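Local atomic coordinates of farnesyltransferase, putative (Trypanosoma cruzi, PDB entry 3WCA), a protein that probably catalyses the condensation of two farnesyl diphosphates into squalene with NADPH or NADH as reductant and magnesium as cofactor. Residues Asp208-Glu211 with Asp212-Glu215; Thr231-Leu234 with His235-Lys238; Lys245-Glu248 with Cys249-Met253. The protein carries 1 engineered substitution. All coordinates share one frame; numbering follows the deposited sequence.

All three contacts are local, each between neighbouring turns of one continuous piece of chain, and all lie on the same side of the chain's centre. Contact 1 comes nearest the active site, since its short helix 209-213 starts near the bound farnesyl thiodiphosphate; it is rich in carboxylates. Contact 2 is a 3-10 turn in the loop between helices 224-227 and 243-258, held by side-chain as well as backbone bonds. Contact 3, in helix 243-258, is regular alpha-helix with more buried side chains. Contact 2 bridges the others: F209 packs on L234 and F237, while the F237 ring also lies against A246 and C249. Contacts 1 and 3 do not touch.

Contact 1: Asp208-Glu211 with Asp212-Glu215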
loop_
_atom_site.group_PDB
_atom_site.type_symbol
_atom_site.label_atom_id
_atom_site.label_comp_id
_atom_site.label_asym_id
_atom_site.label_seq_id
_atom_site.Cartn_x
_atom_site.Cartn_y
_atom_site.Cartn_z
ATOM N N ASP A 208 3.086 -8.308 -7.717
ATOM C CA ASP A 208 4.221 -7.838 -8.511
ATOM C C ASP A 208 5.513 -8.647 -8.422
ATOM O O ASP A 208 6.562 -8.177 -8.853
ATOM C CB ASP A 208 4.534 -6.372 -8.167
ATOM C CG ASP A 208 3.357 -5.440 -8.433
ATOM O OD1 ASP A 208 2.519 -5.770 -9.295
ATOM O OD2 ASP A 208 3.278 -4.368 -7.784
ATOM N N PHE A 209 5.445 -9.859 -7.878
ATOM C CA PHE A 209 6.641 -10.690 -7.760
ATOM C C PHE A 209 7.496 -10.777 -9.025
ATOM O O PHE A 209 8.680 -10.451 -8.997
ATOM C CB PHE A 209 6.274 -12.114 -7.339
ATOM C CG PHE A 209 7.455 -13.058 -7.312
ATOM C CD1 PHE A 209 8.304 -13.103 -6.216
ATOM C CD2 PHE A 209 7.733 -13.874 -8.406
ATOM C CE1 PHE A 209 9.409 -13.943 -6.208
ATOM C CE2 PHE A 209 8.846 -14.720 -8.400
ATOM C CZ PHE A 209 9.678 -14.751 -7.302
ATOM N N TYR A 210 6.907 -11.235 -10.127
ATOM C CA TYR A 210 7.656 -11.395 -11.371
ATOM C C TYR A 210 8.275 -10.100 -11.869
ATOM O O TYR A 210 9.462 -10.047 -12.189
ATOM C CB TYR A 210 6.765 -11.966 -12.469
ATOM C CG TYR A 210 7.523 -12.356 -13.723
ATOM C CD1 TYR A 210 8.463 -13.386 -13.703
ATOM C CD2 TYR A 210 7.290 -11.703 -14.934
ATOM C CE1 TYR A 210 9.152 -13.759 -14.855
ATOM C CE2 TYR A 210 7.975 -12.069 -16.094
ATOM C CZ TYR A 210 8.901 -13.097 -16.045
ATOM O OH TYR A 210 9.566 -13.470 -17.192
ATOM N N GLU A 211 7.454 -9.065 -11.953
ATOM C CA GLU A 211 7.904 -7.759 -12.404
ATOM C C GLU A 211 9.052 -7.262 -11.532
ATOM O O GLU A 211 10.016 -6.690 -12.028
ATOM C CB GLU A 211 6.738 -6.772 -12.337
ATOM C CG GLU A 211 7.083 -5.342 -12.702
ATOM C CD GLU A 211 5.901 -4.417 -12.504
ATOM O OE1 GLU A 211 4.810 -4.734 -13.026
ATOM O OE2 GLU A 211 6.061 -3.380 -11.828
ATOM N N ASP A 212 8.950 -7.486 -10.229
ATOM C CA ASP A 212 9.996 -7.036 -9.321
ATOM C C ASP A 212 11.302 -7.817 -9.445
ATOM O O ASP A 212 12.389 -7.225 -9.458
ATOM C CB ASP A 212 9.510 -7.094 -7.869
ATOM C CG ASP A 212 8.416 -6.064 -7.567
ATOM O OD1 ASP A 212 8.368 -5.030 -8.261
ATOM O OD2 ASP A 212 7.622 -6.280 -6.628
ATOM N N ILE A 213 11.197 -9.143 -9.547
ATOM C CA ILE A 213 12.382 -9.992 -9.633
ATOM C C ILE A 213 13.070 -9.893 -10.997
ATOM O O ILE A 213 14.238 -10.264 -11.137
ATOM C CB ILE A 213 12.024 -11.472 -9.342
ATOM C CG1 ILE A 213 13.277 -12.242 -8.933
ATOM C CG2 ILE A 213 11.407 -12.126 -10.579
ATOM C CD1 ILE A 213 12.971 -13.584 -8.291
ATOM N N CYS A 214 12.338 -9.382 -11.985
ATOM C CA CYS A 214 12.851 -9.229 -13.343
ATOM C C CYS A 214 13.549 -7.900 -13.590
ATOM O O CYS A 214 13.928 -7.606 -14.723
ATOM C CB CYS A 214 11.720 -9.368 -14.365
ATOM S SG CYS A 214 11.249 -11.052 -14.789
ATOM N N GLU A 215 13.719 -7.089 -12.554
ATOM C CA GLU A 215 14.382 -5.809 -12.746
ATOM C C GLU A 215 15.872 -5.875 -12.467
ATOM O O GLU A 215 16.372 -6.864 -11.921
ATOM C CB GLU A 215 13.711 -4.731 -11.896
ATOM C CG GLU A 215 12.378 -4.299 -12.488
ATOM C CD GLU A 215 11.730 -3.166 -11.734
ATOM O OE1 GLU A 215 10.672 -2.678 -12.193
ATOM O OE2 GLU A 215 12.268 -2.765 -10.684
#
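The sulfur of C214 sits over one face of the Y210 ring, a Cys sulfur-aromatic contact. SG is 3.5 Å from the ring centroid, off-centre toward the rim, so that its distance to Y210 CZ is 3.4 Å. Two rotamers make this possible: Y210 throws its ring anti to the backbone N (chi1 -171°), and C214 brings SG back beside its own backbone N (chi1 -82°). One residue earlier than each partner, F209 and I213 run side by side in the same direction. I213 is extended through CG1, which takes CD1 out to F209 CZ at 3.6 Å, while its other branch, CG2, stays low against Y210 O at 3.3 Å. The F209 ring also meets W222 and F301, so this side of the turn is buried. D208 to D212 spell DFYED, the second aspartate-rich motif of the squalene and phytoene synthases, and here D208 is the N-cap residue of the short helix that the rest begins. Its first turn closes with D212 N donating to D208 O at 2.8 Å. The D212 carboxylate folds back on the same carbonyl: OD2 is 3.1 Å from D208 O, a meeting of two acceptors and no bond, and it also touches D208 CB at 3.5 Å. Past the helix end, E215 lays CG against E211 O at 3.4 Å and sends OE2 to a long, weak ion pair with R219.

Contact 2: Thr231-Leu234 with His235-Lys238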
loop_
_atom_site.group_PDB
_atom_site.type_symbol
_atom_site.label_atom_id
_atom_site.label_comp_id
_atom_site.label_asym_id
_atom_site.label_seq_id
_atom_site.Cartn_x
_atom_site.Cartn_y
_atom_site.Cartn_z
ATOM N N THR A 231 12.207 -23.262 -1.549
ATOM C CA THR A 231 13.313 -23.153 -2.483
ATOM C C THR A 231 14.526 -22.530 -1.817
ATOM O O THR A 231 14.419 -21.965 -0.730
ATOM C CB THR A 231 12.918 -22.284 -3.692
ATOM O OG1 THR A 231 13.965 -22.314 -4.664
ATOM C CG2 THR A 231 12.688 -20.839 -3.256
ATOM N N ASP A 232 15.675 -22.655 -2.477
ATOM C CA ASP A 232 16.928 -22.094 -1.987
ATOM C C ASP A 232 17.236 -20.874 -2.843
ATOM O O ASP A 232 18.032 -20.020 -2.467
ATOM C CB ASP A 232 18.069 -23.115 -2.109
ATOM C CG ASP A 232 17.918 -24.290 -1.151
ATOM O OD1 ASP A 232 17.923 -24.063 0.079
ATOM O OD2 ASP A 232 17.799 -25.443 -1.627
ATOM N N ASP A 233 16.599 -20.811 -4.007
ATOM C CA ASP A 233 16.773 -19.696 -4.930
ATOM C C ASP A 233 15.413 -19.190 -5.395
ATOM O O ASP A 233 14.715 -19.855 -6.155
ATOM C CB ASP A 233 17.610 -20.114 -6.145
ATOM C CG ASP A 233 17.670 -19.026 -7.212
ATOM O OD1 ASP A 233 17.551 -17.838 -6.849
ATOM O OD2 ASP A 233 17.841 -19.354 -8.409
ATOM N N LEU A 234 15.052 -18.005 -4.924
ATOM C CA LEU A 234 13.786 -17.370 -5.254
ATOM C C LEU A 234 13.601 -17.296 -6.767
ATOM O O LEU A 234 12.499 -17.527 -7.282
ATOM C CB LEU A 234 13.765 -15.968 -4.640
ATOM C CG LEU A 234 12.437 -15.306 -4.303
ATOM C CD1 LEU A 234 11.554 -16.249 -3.504
ATOM C CD2 LEU A 234 12.723 -14.038 -3.508
ATOM N N HIS A 235 14.682 -16.983 -7.476
ATOM C CA HIS A 235 14.647 -16.891 -8.931
ATOM C C HIS A 235 14.195 -18.191 -9.608
ATOM O O HIS A 235 13.906 -18.206 -10.806
ATOM C CB HIS A 235 16.027 -16.501 -9.471
ATOM C CG HIS A 235 16.381 -15.061 -9.265
ATOM N ND1 HIS A 235 16.613 -14.518 -8.019
ATOM C CD2 HIS A 235 16.565 -14.054 -10.154
ATOM C CE1 HIS A 235 16.929 -13.242 -8.148
ATOM N NE2 HIS A 235 16.907 -12.936 -9.433
ATOM N N ALA A 236 14.134 -19.282 -8.850
ATOM C CA ALA A 236 13.721 -20.566 -9.414
ATOM C C ALA A 236 12.237 -20.578 -9.770
ATOM O O ALA A 236 11.805 -21.337 -10.637
ATOM C CB ALA A 236 14.031 -21.697 -8.431
ATOM N N PHE A 237 11.463 -19.734 -9.097
ATOM C CA PHE A 237 10.022 -19.649 -9.335
ATOM C C PHE A 237 9.683 -19.144 -10.732
ATOM O O PHE A 237 8.527 -19.181 -11.152
ATOM C CB PHE A 237 9.361 -18.740 -8.293
ATOM C CG PHE A 237 9.392 -19.295 -6.892
ATOM C CD1 PHE A 237 9.708 -20.636 -6.659
ATOM C CD2 PHE A 237 9.067 -18.490 -5.808
ATOM C CE1 PHE A 237 9.697 -21.160 -5.367
ATOM C CE2 PHE A 237 9.053 -19.004 -4.518
ATOM C CZ PHE A 237 9.369 -20.346 -4.297
ATOM N N LYS A 238 10.688 -18.681 -11.462
ATOM C CA LYS A 238 10.438 -18.182 -12.804
ATOM C C LYS A 238 10.364 -19.319 -13.827
ATOM O O LYS A 238 9.867 -19.133 -14.944
ATOM C CB LYS A 238 11.534 -17.180 -13.191
ATOM C CG LYS A 238 11.539 -15.918 -12.326
ATOM C CD LYS A 238 12.586 -14.906 -12.778
ATOM C CE LYS A 238 13.998 -15.344 -12.417
ATOM N NZ LYS A 238 15.016 -14.326 -12.820
#
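F237 turns back over the chain that leads into its own turn, touching L234 with one side of its ring and T231 with its far end. Its CB rests 3.5 Å from L234 O. CG sits close to the same oxygen, because chi1 of -67° holds the ring beside the backbone N. Along one side of the ring, CD2 and then CE2 pass the L234 side chain, with CE2 3.9 Å from L234 CD1. Along the other, CD1 turns to helix 243-258 and packs on A246, and CE1 comes to T231 CB at 3.8 Å. At the tip, CZ meets the T231 methyl, CG2, at 3.5 Å. Methyl and ring meet at a slant. With OG1 anti to the backbone N, T231 keeps its hydroxyl clear of the ring and donates it to D233 O at 3.0 Å. That carbonyl takes a second bond from A236 N at 2.8 Å, and the two donors reach it from opposite faces of its plane, which pins the peptide between D233 and L234 from both sides. The D233 carboxylate bends round to H235 N, with OD1 accepting at 3.1 Å from above its own plane; it also covers H235 CB. F237 N then donates to L234 O at 3.0 Å. Successive bonds from a residue to the third one on mark a 3-10 turn, and the D233 side chain, reaching the backbone N two residues later, leads into it as an Asx turn.

Contact 3: Lys245-Glu248 with Cys249-Met253; sequences KAVE and CLNAM
The shortest polar bond is L250 N to A246 O, 2.7 Å and fairly straight (162° at the hydrogen). The CB of L250 settles against the same carbonyl oxygen, 3.4 Å from A246 O. One residue further on, N251 N donates to V247 O at 2.8 Å, and here the side chain joins in. N251 folds its amide beside its own backbone N (chi1 -71°), which hangs the group over the V247 carbonyl: ND2 is 3.4 Å from V247 O, but at too poor an angle for a hydrogen bond. That NH2 goes instead to N296 OD1, which fixes the rotation of the amide. V247 lies alongside and points the same way; with CG1 anti to the backbone N (chi1 165°), this methyl comes 3.7 Å from N251 ND2, apolar against polar. Each of these backbone bonds joins residues four apart, the alpha-helical pattern of helix 243-258 in the all-alpha fold of the squalene/phytoene synthase family. C249 N bonds K245 O at 3.0 Å, and C249 CB touches that oxygen as well. The C249 side chain packs on W227 of helix 224-227. At the other end of this piece, A252 N reaches E248 O at 3.1 Å, more bent than the rest. L250 and M253 both press on I206 of helix 191-207, and A246 also touches F301. On the exposed side K245 NZ makes a weak hydrogen bond to Y230 O.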
loop_
_atom_site.group_PDB
_atom_site.type_symbol
_atom_site.label_atom_id
_atom_site.label_comp_id
_atom_site.label_asym_id
_atom_site.label_seq_id
_atom_site.Cartn_x
_atom_site.Cartn_y
_atom_site.Cartn_z
ATOM N N LYS A 245 6.377 -25.665 -6.378
ATOM C CA LYS A 245 6.902 -24.989 -5.199
ATOM C C LYS A 245 6.611 -23.496 -5.249
ATOM O O LYS A 245 6.376 -22.877 -4.221
ATOM C CB LYS A 245 8.415 -25.208 -5.076
ATOM C CG LYS A 245 8.824 -26.596 -4.579
ATOM C CD LYS A 245 8.215 -26.893 -3.212
ATOM C CE LYS A 245 8.791 -28.160 -2.593
ATOM N NZ LYS A 245 10.238 -28.000 -2.255
ATOM N N ALA A 246 6.629 -22.913 -6.440
ATOM C CA ALA A 246 6.358 -21.480 -6.551
ATOM C C ALA A 246 4.925 -21.219 -6.069
ATOM O O ALA A 246 4.686 -20.336 -5.240
ATOM C CB ALA A 246 6.541 -21.009 -8.002
ATOM N N VAL A 247 3.987 -22.019 -6.570
ATOM C CA VAL A 247 2.588 -21.880 -6.196
ATOM C C VAL A 247 2.343 -22.103 -4.707
ATOM O O VAL A 247 1.551 -21.379 -4.109
ATOM C CB VAL A 247 1.703 -22.822 -7.044
ATOM C CG1 VAL A 247 0.314 -22.964 -6.439
ATOM C CG2 VAL A 247 1.582 -22.252 -8.438
ATOM N N GLU A 248 3.019 -23.082 -4.104
ATOM C CA GLU A 248 2.846 -23.343 -2.676
ATOM C C GLU A 248 3.366 -22.167 -1.855
ATOM O O GLU A 248 2.822 -21.837 -0.802
ATOM C CB GLU A 248 3.586 -24.624 -2.257
ATOM C CG GLU A 248 2.951 -25.915 -2.783
ATOM C CD GLU A 248 3.655 -27.187 -2.302
ATOM O OE1 GLU A 248 3.159 -28.285 -2.644
ATOM O OE2 GLU A 248 4.689 -27.099 -1.598
ATOM N N CYS A 249 4.437 -21.548 -2.330
ATOM C CA CYS A 249 5.005 -20.409 -1.627
ATOM C C CYS A 249 4.079 -19.201 -1.854
ATOM O O CYS A 249 3.810 -18.437 -0.933
ATOM C CB CYS A 249 6.409 -20.121 -2.145
ATOM S SG CYS A 249 7.160 -18.686 -1.374
ATOM N N LEU A 250 3.599 -19.040 -3.086
ATOM C CA LEU A 250 2.664 -17.969 -3.418
ATOM C C LEU A 250 1.469 -18.096 -2.482
ATOM O O LEU A 250 0.998 -17.100 -1.919
ATOM C CB LEU A 250 2.182 -18.097 -4.864
ATOM C CG LEU A 250 0.857 -17.398 -5.238
ATOM C CD1 LEU A 250 0.971 -15.904 -4.966
ATOM C CD2 LEU A 250 0.528 -17.641 -6.722
ATOM N N ASN A 251 0.989 -19.324 -2.292
ATOM C CA ASN A 251 -0.158 -19.533 -1.413
ATOM C C ASN A 251 0.140 -19.209 0.043
ATOM O O ASN A 251 -0.741 -18.766 0.775
ATOM C CB ASN A 251 -0.690 -20.965 -1.544
ATOM C CG ASN A 251 -1.369 -21.197 -2.870
ATOM O OD1 ASN A 251 -1.716 -20.237 -3.567
ATOM N ND2 ASN A 251 -1.567 -22.464 -3.236
ATOM N N ALA A 252 1.382 -19.423 0.459
ATOM C CA ALA A 252 1.778 -19.126 1.834
ATOM C C ALA A 252 1.842 -17.614 2.001
ATOM O O ALA A 252 1.619 -17.089 3.089
ATOM C CB ALA A 252 3.146 -19.741 2.150
ATOM N N MET A 253 2.149 -16.908 0.922
ATOM C CA MET A 253 2.210 -15.456 1.010
ATOM C C MET A 253 0.789 -14.933 1.195
ATOM O O MET A 253 0.536 -14.072 2.041
ATOM C CB MET A 253 2.837 -14.875 -0.248
ATOM C CG MET A 253 4.325 -15.177 -0.379
ATOM S SD MET A 253 5.391 -14.299 0.809
ATOM C CE MET A 253 5.132 -12.597 0.300
#